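Local coordinates for transcription inhibitor protein Gfh1 (Thermus thermophilus, PDB 2F23) that inhibits all catalytic activities of RNA polymerase by partially occluding its substrate-binding site and so preventing NTP binding, at residues 132-137 / 149-154; 5-10 / 70-75; 24-29 / 53-58. One frame throughout, in Å; residues are numbered along the deposited sequence.

In the fold
From the N terminus the chain forms strand 5-7, runs out along helix 9-37, turns, comes back along helix 46-71 and ends this excursion in strand 72-74. Contact 2 (5-10 with 70-75) closes that long loop by laying its two ends side by side, and contact 3 (24-29 with 53-58), nested within it, joins the two helices some 26 Å away between centres. Contact 1 (132-137 with 149-154) opens only after contact 2 has closed and shuts a much shorter loop in the C-terminal sheet domain. Contacts 1 and 2 nevertheless touch: D136 and G135 meet T8, so the base of the coiled coil rests on the sheet domain.

Contact 1. Residues 132-137 / 149-154; sequences HRVGDV and FRVVAI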
# COMPACT_ATOMS: atom_id res chain seq x y z
N HIS A 132 8.79 -11.12 7.66
CA HIS A 132 9.12 -9.87 6.99
C HIS A 132 9.82 -8.88 7.90
O HIS A 132 9.79 -9.02 9.12
CB HIS A 132 7.87 -9.27 6.36
CG HIS A 132 7.41 -10.04 5.16
ND1 HIS A 132 8.12 -10.06 3.98
CD2 HIS A 132 6.35 -10.87 4.97
CE1 HIS A 132 7.53 -10.87 3.12
NE2 HIS A 132 6.45 -11.38 3.70
N ARG A 133 10.45 -7.89 7.29
CA ARG A 133 11.22 -6.90 8.03
C ARG A 133 10.83 -5.47 7.72
O ARG A 133 10.04 -5.21 6.81
CB ARG A 133 12.71 -7.08 7.70
CG ARG A 133 13.26 -8.45 8.09
CD ARG A 133 14.68 -8.64 7.59
NE ARG A 133 15.20 -9.95 7.97
CZ ARG A 133 15.77 -10.22 9.14
NH1 ARG A 133 15.90 -9.27 10.06
NH2 ARG A 133 16.21 -11.45 9.40
N VAL A 134 11.38 -4.53 8.49
CA VAL A 134 11.11 -3.12 8.28
C VAL A 134 11.55 -2.77 6.86
O VAL A 134 12.64 -3.15 6.43
CB VAL A 134 11.90 -2.26 9.29
CG1 VAL A 134 11.81 -0.79 8.93
CG2 VAL A 134 11.35 -2.49 10.69
N GLY A 135 10.69 -2.08 6.13
CA GLY A 135 11.04 -1.71 4.77
C GLY A 135 10.31 -2.55 3.74
O GLY A 135 10.23 -2.16 2.57
N ASP A 136 9.80 -3.71 4.15
CA ASP A 136 9.07 -4.56 3.21
C ASP A 136 7.70 -3.95 2.93
O ASP A 136 7.14 -3.23 3.76
CB ASP A 136 8.88 -5.98 3.77
CG ASP A 136 10.12 -6.84 3.65
OD1 ASP A 136 10.92 -6.61 2.71
OD2 ASP A 136 10.29 -7.77 4.46
N VAL A 137 7.17 -4.24 1.74
CA VAL A 137 5.87 -3.74 1.32
C VAL A 137 4.99 -4.96 1.07
O VAL A 137 5.35 -5.85 0.29
CB VAL A 137 6.00 -2.88 0.06
CG1 VAL A 137 4.64 -2.47 -0.46
CG2 VAL A 137 6.82 -1.65 0.39
N PHE A 149 0.64 -2.11 2.63
CA PHE A 149 1.32 -1.47 3.75
C PHE A 149 2.83 -1.65 3.73
O PHE A 149 3.33 -2.69 3.32
CB PHE A 149 0.84 -2.02 5.09
CG PHE A 149 -0.58 -1.68 5.42
CD1 PHE A 149 -1.61 -2.58 5.13
CD2 PHE A 149 -0.89 -0.48 6.04
CE1 PHE A 149 -2.93 -2.27 5.45
CE2 PHE A 149 -2.21 -0.16 6.36
CZ PHE A 149 -3.23 -1.06 6.07
N ARG A 150 3.53 -0.63 4.20
CA ARG A 150 4.98 -0.69 4.31
C ARG A 150 5.24 -0.95 5.79
O ARG A 150 4.58 -0.35 6.64
CB ARG A 150 5.60 0.65 3.91
CG ARG A 150 7.11 0.74 4.12
CD ARG A 150 7.65 2.03 3.52
NE ARG A 150 7.08 3.21 4.18
CZ ARG A 150 7.60 3.79 5.25
NH1 ARG A 150 8.71 3.31 5.79
NH2 ARG A 150 7.02 4.86 5.77
N VAL A 151 6.16 -1.85 6.10
CA VAL A 151 6.49 -2.15 7.49
C VAL A 151 7.41 -1.05 7.99
O VAL A 151 8.51 -0.87 7.48
CB VAL A 151 7.21 -3.51 7.60
CG1 VAL A 151 7.56 -3.80 9.06
CG2 VAL A 151 6.32 -4.61 7.05
N VAL A 152 6.94 -0.30 8.98
CA VAL A 152 7.71 0.82 9.53
C VAL A 152 8.53 0.47 10.76
O VAL A 152 9.65 0.98 10.93
CB VAL A 152 6.76 1.99 9.87
CG1 VAL A 152 7.53 3.12 10.53
CG2 VAL A 152 6.10 2.48 8.59
N ALA A 153 8.00 -0.39 11.62
CA ALA A 153 8.69 -0.78 12.84
C ALA A 153 8.22 -2.15 13.32
O ALA A 153 7.08 -2.55 13.07
CB ALA A 153 8.44 0.27 13.93
N ILE A 154 9.11 -2.85 14.02
CA ILE A 154 8.81 -4.17 14.58
C ILE A 154 9.43 -4.20 15.97
O ILE A 154 10.62 -3.90 16.12
CB ILE A 154 9.43 -5.31 13.75
CG1 ILE A 154 8.90 -5.28 12.32
CG2 ILE A 154 9.13 -6.66 14.41
CD1 ILE A 154 9.66 -6.18 11.38
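A type II beta turn from R133 to D136 leads into strand 137-142 and sits against strand 145-155 of the C-terminal domain, which belongs to the FKBP clan. Backbone hydrogen bonds hold the turn in place. G135 N meets V151 O at 2.8 Å in the carbonyl plane, and V151 N returns a 2.9 Å bond to D136 O, nearly along its C=O axis. V137 and R150 follow as an antiparallel non-hydrogen-bonded pair. With phi at 105°, G135 adopts a backbone in which a CB would jam against V134 O.

Side-chain carbons pack between these bonds, partly against carbonyl oxygens. V151 CB presses on R133 O at 3.4 Å. V134 divides its branches: CG1, anti to the backbone N, reaches V152 O at 3.4 Å, while CG2 makes the apolar pairs, with V151 CG1 and, at 4.1 Å, I154 CG1.

R150, bent at chi3, is salt-bridged to E92, joining strand 145-155 to strand 88-92. The turn is held through D136, whose OD1 bonds T8 OG1 of the N-terminal region. Its OD2 is gripped twice, each time from above the carboxylate plane: R133 N approaches almost straight at 2.8 Å, and H132 ND1, with its ring edge-on, at 3.2 Å.

Contact 2. Residues 5-10 / 70-75; sequences VKLTKA and SRAVIL
Strands 5-7 and 72-74 run side by side in the same direction, and the close packing lies on the face that carries L7 and I74. L7 CG stands anti to its carbonyl carbon, which sends CD1 onto A72 CB at 3.4 Å, tighter than ordinary van der Waals contact. I74 folds back at chi2 (-58°), bringing its CD1 within 4.2 Å of L7 CB; Y12 of helix 9-37 adjoins both. Three backbone bonds hold the pair, the first the most bent: V73 N to V5 O (2.9 Å), L7 N to V73 O (3.0 Å) and L75 N to L7 O (2.8 Å).

The other face is looser and more exposed. K6 CB meets L75 CD1 obliquely at 3.8 Å. K9 CG crosses I74 CG2 at 3.7 Å before its chain leads away from the strands, beside E77. At the opposite end the exposed R71, salt-bridged to D67, lies over buried V5, its NH1, also bonded to R3 O, 3.4 Å from V5 CG2. At each end a water extends the pairing, V5 N to R71 O at this end, K9 N to L75 O at the other.

T8 caps the start of helix 9-37, its OG1 bonded to G11 N and to D136 OD1 of the C-terminal domain. A short parallel strand pair thus joins the two ends of a helical hairpin at the base of the GreA/GreB-family coiled coil.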
# COMPACT_ATOMS: atom_id res chain seq x y z
N VAL A 5 11.78 7.57 5.19
CA VAL A 5 11.20 6.40 4.53
C VAL A 5 12.25 5.32 4.31
O VAL A 5 13.23 5.52 3.59
CB VAL A 5 10.60 6.76 3.16
CG1 VAL A 5 9.98 5.53 2.51
CG2 VAL A 5 9.55 7.85 3.33
N LYS A 6 12.04 4.16 4.93
CA LYS A 6 12.96 3.05 4.79
C LYS A 6 12.29 1.96 3.97
O LYS A 6 11.12 1.64 4.19
CB LYS A 6 13.33 2.49 6.17
CG LYS A 6 14.12 3.44 7.04
CD LYS A 6 14.37 2.85 8.42
CE LYS A 6 13.21 3.11 9.37
NZ LYS A 6 11.90 2.55 8.92
N LEU A 7 13.03 1.40 3.02
CA LEU A 7 12.52 0.33 2.17
C LEU A 7 13.59 -0.74 1.99
O LEU A 7 14.78 -0.44 1.99
CB LEU A 7 12.16 0.85 0.78
CG LEU A 7 10.88 1.66 0.60
CD1 LEU A 7 10.81 2.22 -0.82
CD2 LEU A 7 9.67 0.78 0.87
N THR A 8 13.16 -1.99 1.87
CA THR A 8 14.11 -3.06 1.61
C THR A 8 14.19 -3.07 0.08
O THR A 8 13.42 -2.39 -0.59
CB THR A 8 13.59 -4.44 2.06
OG1 THR A 8 12.29 -4.66 1.48
CG2 THR A 8 13.49 -4.52 3.58
N LYS A 9 15.12 -3.84 -0.47
CA LYS A 9 15.23 -3.91 -1.92
C LYS A 9 13.91 -4.43 -2.49
O LYS A 9 13.45 -3.95 -3.52
CB LYS A 9 16.39 -4.82 -2.32
CG LYS A 9 17.74 -4.30 -1.84
CD LYS A 9 18.90 -5.17 -2.31
CE LYS A 9 19.09 -5.09 -3.81
NZ LYS A 9 20.34 -5.80 -4.24
N ALA A 10 13.30 -5.39 -1.80
CA ALA A 10 12.04 -5.96 -2.26
C ALA A 10 10.92 -4.93 -2.19
O ALA A 10 10.10 -4.84 -3.10
CB ALA A 10 11.68 -7.18 -1.41
N SER A 70 11.19 8.31 -4.11
CA SER A 70 12.25 9.29 -4.25
C SER A 70 12.96 9.61 -2.94
O SER A 70 14.13 10.02 -2.94
CB SER A 70 11.69 10.59 -4.85
OG SER A 70 10.80 11.23 -3.95
N ARG A 71 12.28 9.40 -1.81
CA ARG A 71 12.87 9.70 -0.51
C ARG A 71 13.33 8.46 0.25
O ARG A 71 13.91 8.57 1.33
CB ARG A 71 11.87 10.47 0.35
CG ARG A 71 11.46 11.80 -0.27
CD ARG A 71 10.66 12.67 0.68
NE ARG A 71 9.39 12.08 1.07
CZ ARG A 71 9.19 11.38 2.18
NH1 ARG A 71 10.19 11.17 3.02
NH2 ARG A 71 7.99 10.88 2.45
N ALA A 72 13.08 7.30 -0.33
CA ALA A 72 13.45 6.05 0.33
C ALA A 72 14.93 5.78 0.48
O ALA A 72 15.74 6.11 -0.39
CB ALA A 72 12.79 4.89 -0.40
N VAL A 73 15.28 5.18 1.61
CA VAL A 73 16.64 4.77 1.90
C VAL A 73 16.53 3.26 1.82
O VAL A 73 15.66 2.66 2.47
CB VAL A 73 17.08 5.18 3.32
CG1 VAL A 73 18.49 4.65 3.59
CG2 VAL A 73 17.03 6.69 3.46
N ILE A 74 17.38 2.64 1.01
CA ILE A 74 17.34 1.19 0.85
C ILE A 74 18.15 0.52 1.94
O ILE A 74 19.36 0.73 2.06
CB ILE A 74 17.90 0.76 -0.52
CG1 ILE A 74 17.09 1.42 -1.63
CG2 ILE A 74 17.85 -0.76 -0.65
CD1 ILE A 74 15.61 1.09 -1.60
N LEU A 75 17.48 -0.28 2.75
CA LEU A 75 18.12 -0.97 3.84
C LEU A 75 18.87 -2.20 3.39
O LEU A 75 18.61 -2.77 2.33
CB LEU A 75 17.08 -1.37 4.90
CG LEU A 75 16.32 -0.21 5.53
CD1 LEU A 75 15.28 -0.75 6.50
CD2 LEU A 75 17.30 0.72 6.25
O HOH W 1 13.92 9.22 3.92
O HOH W 2 17.03 -4.92 1.35

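Contact 3. Residues 24-29 / 53-58; sequences ERLQEA and QEKARI
Two first torsions set up this helix-to-helix contact. In I58, CG1 stands anti to the carbonyl carbon (chi1 -62°) and the chain runs on extended, carrying CD1 across to the partner helix; in L26, CG is anti to the backbone N (chi1 178°), which swings the leucine tip round toward helix 46-71. I58 consequently spreads its two branches over one face of the partner helix. Its CD1 lies 3.7 Å from A29 CB and 3.6 Å from R25 O, while CG2 rests 3.8 Å from L26 CB. The leucine answers from the flank, its CD1 meeting K55 CG obliquely at 3.9 Å. A29, with only a methyl to offer, lets the backbones draw near: its CB is 4.1 Å from K55 CA.

No hydrogen bond crosses between these two helical segments, so the association rests on apolar carbon, including the aliphatic part of K55, whose NZ turns at chi4 to a salt bridge with E59. Charged groups line the edges. One turn apart on helix 46-71, R57 grips E54 side-on with two nitrogens, NE to OE1 at 2.9 Å and NH1 to OE2 at 2.8 Å, the latter bond using the syn lone pair. R25 leads away from the interface to E22. Its NH1 comes near that of R57 without contact, a pairing of like charges that the two carboxylates would be expected to offset.

The local axes approach to 9.2 Å at 159°, the nearly antiparallel course of a two-helix coiled coil, as in the hairpins of Gre factors. Further layers of the same interface adjoin on either side: L33 and T30 touch K55 toward the hairpin's tip, and I62 touches L26 toward the end where strands 5-7 and 72-74 pair.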
# COMPACT_ATOMS: atom_id res chain seq x y z
N GLU A 24 0.89 3.45 -16.61
CA GLU A 24 0.20 2.86 -17.75
C GLU A 24 -1.27 3.23 -17.68
O GLU A 24 -1.88 3.62 -18.67
CB GLU A 24 0.36 1.34 -17.74
CG GLU A 24 1.79 0.87 -17.96
CD GLU A 24 1.95 -0.64 -17.79
OE1 GLU A 24 3.07 -1.14 -18.02
OE2 GLU A 24 0.96 -1.31 -17.43
N ARG A 25 -1.84 3.11 -16.48
CA ARG A 25 -3.24 3.44 -16.27
C ARG A 25 -3.50 4.92 -16.51
O ARG A 25 -4.56 5.29 -17.02
CB ARG A 25 -3.66 3.05 -14.85
CG ARG A 25 -3.56 1.56 -14.60
CD ARG A 25 -3.77 1.20 -13.14
NE ARG A 25 -3.56 -0.23 -12.93
CZ ARG A 25 -3.64 -0.84 -11.75
NH1 ARG A 25 -3.93 -0.14 -10.66
NH2 ARG A 25 -3.43 -2.14 -11.66
N LEU A 26 -2.53 5.76 -16.16
CA LEU A 26 -2.68 7.20 -16.36
C LEU A 26 -2.71 7.52 -17.85
O LEU A 26 -3.50 8.36 -18.30
CB LEU A 26 -1.54 7.96 -15.70
CG LEU A 26 -1.59 9.48 -15.90
CD1 LEU A 26 -2.91 10.02 -15.36
CD2 LEU A 26 -0.41 10.14 -15.19
N GLN A 27 -1.85 6.87 -18.62
CA GLN A 27 -1.81 7.10 -20.06
C GLN A 27 -3.17 6.76 -20.66
O GLN A 27 -3.71 7.50 -21.48
CB GLN A 27 -0.72 6.23 -20.70
CG GLN A 27 -0.50 6.50 -22.19
CD GLN A 27 0.62 5.66 -22.78
OE1 GLN A 27 0.99 5.82 -23.95
NE2 GLN A 27 1.17 4.75 -21.98
N GLU A 28 -3.74 5.63 -20.23
CA GLU A 28 -5.04 5.19 -20.72
C GLU A 28 -6.14 6.17 -20.29
O GLU A 28 -7.00 6.53 -21.10
CB GLU A 28 -5.35 3.80 -20.17
CG GLU A 28 -4.35 2.73 -20.59
CD GLU A 28 -4.60 1.39 -19.91
OE1 GLU A 28 -3.86 0.43 -20.21
OE2 GLU A 28 -5.53 1.31 -19.08
N ALA A 29 -6.10 6.59 -19.03
CA ALA A 29 -7.09 7.52 -18.51
C ALA A 29 -7.03 8.86 -19.22
O ALA A 29 -8.05 9.52 -19.42
CB ALA A 29 -6.88 7.72 -17.01
N GLN A 53 -12.39 12.37 -12.95
CA GLN A 53 -12.27 11.84 -11.60
C GLN A 53 -11.31 10.65 -11.55
O GLN A 53 -10.52 10.53 -10.61
CB GLN A 53 -13.64 11.41 -11.06
CG GLN A 53 -13.59 10.85 -9.64
CD GLN A 53 -14.96 10.46 -9.12
OE1 GLN A 53 -15.61 9.57 -9.66
NE2 GLN A 53 -15.39 11.12 -8.05
N GLU A 54 -11.38 9.79 -12.55
CA GLU A 54 -10.50 8.62 -12.60
C GLU A 54 -9.06 9.04 -12.86
O GLU A 54 -8.13 8.50 -12.26
CB GLU A 54 -10.99 7.64 -13.66
CG GLU A 54 -10.13 6.38 -13.82
CD GLU A 54 -10.00 5.55 -12.54
OE1 GLU A 54 -10.69 5.84 -11.54
OE2 GLU A 54 -9.20 4.59 -12.54
N LYS A 55 -8.87 10.01 -13.75
CA LYS A 55 -7.52 10.49 -14.05
C LYS A 55 -6.90 11.07 -12.78
O LYS A 55 -5.74 10.81 -12.48
CB LYS A 55 -7.58 11.56 -15.15
CG LYS A 55 -6.23 12.11 -15.58
CD LYS A 55 -6.37 12.96 -16.84
CE LYS A 55 -5.05 13.57 -17.28
NZ LYS A 55 -4.60 14.63 -16.35
N ALA A 56 -7.69 11.83 -12.03
CA ALA A 56 -7.19 12.43 -10.79
C ALA A 56 -6.87 11.37 -9.74
O ALA A 56 -5.90 11.51 -8.99
CB ALA A 56 -8.21 13.42 -10.24
N ARG A 57 -7.68 10.32 -9.69
CA ARG A 57 -7.46 9.25 -8.72
C ARG A 57 -6.10 8.61 -8.98
O ARG A 57 -5.33 8.37 -8.05
CB ARG A 57 -8.56 8.18 -8.83
CG ARG A 57 -8.46 7.09 -7.75
CD ARG A 57 -9.55 6.04 -7.91
NE ARG A 57 -9.32 5.16 -9.05
CZ ARG A 57 -8.41 4.20 -9.08
NH1 ARG A 57 -8.27 3.44 -10.17
NH2 ARG A 57 -7.63 3.98 -8.03
N ILE A 58 -5.82 8.35 -10.25
CA ILE A 58 -4.55 7.74 -10.62
C ILE A 58 -3.38 8.68 -10.34
O ILE A 58 -2.36 8.27 -9.79
CB ILE A 58 -4.55 7.35 -12.12
CG1 ILE A 58 -5.66 6.32 -12.37
CG2 ILE A 58 -3.18 6.77 -12.51
CD1 ILE A 58 -5.98 6.12 -13.84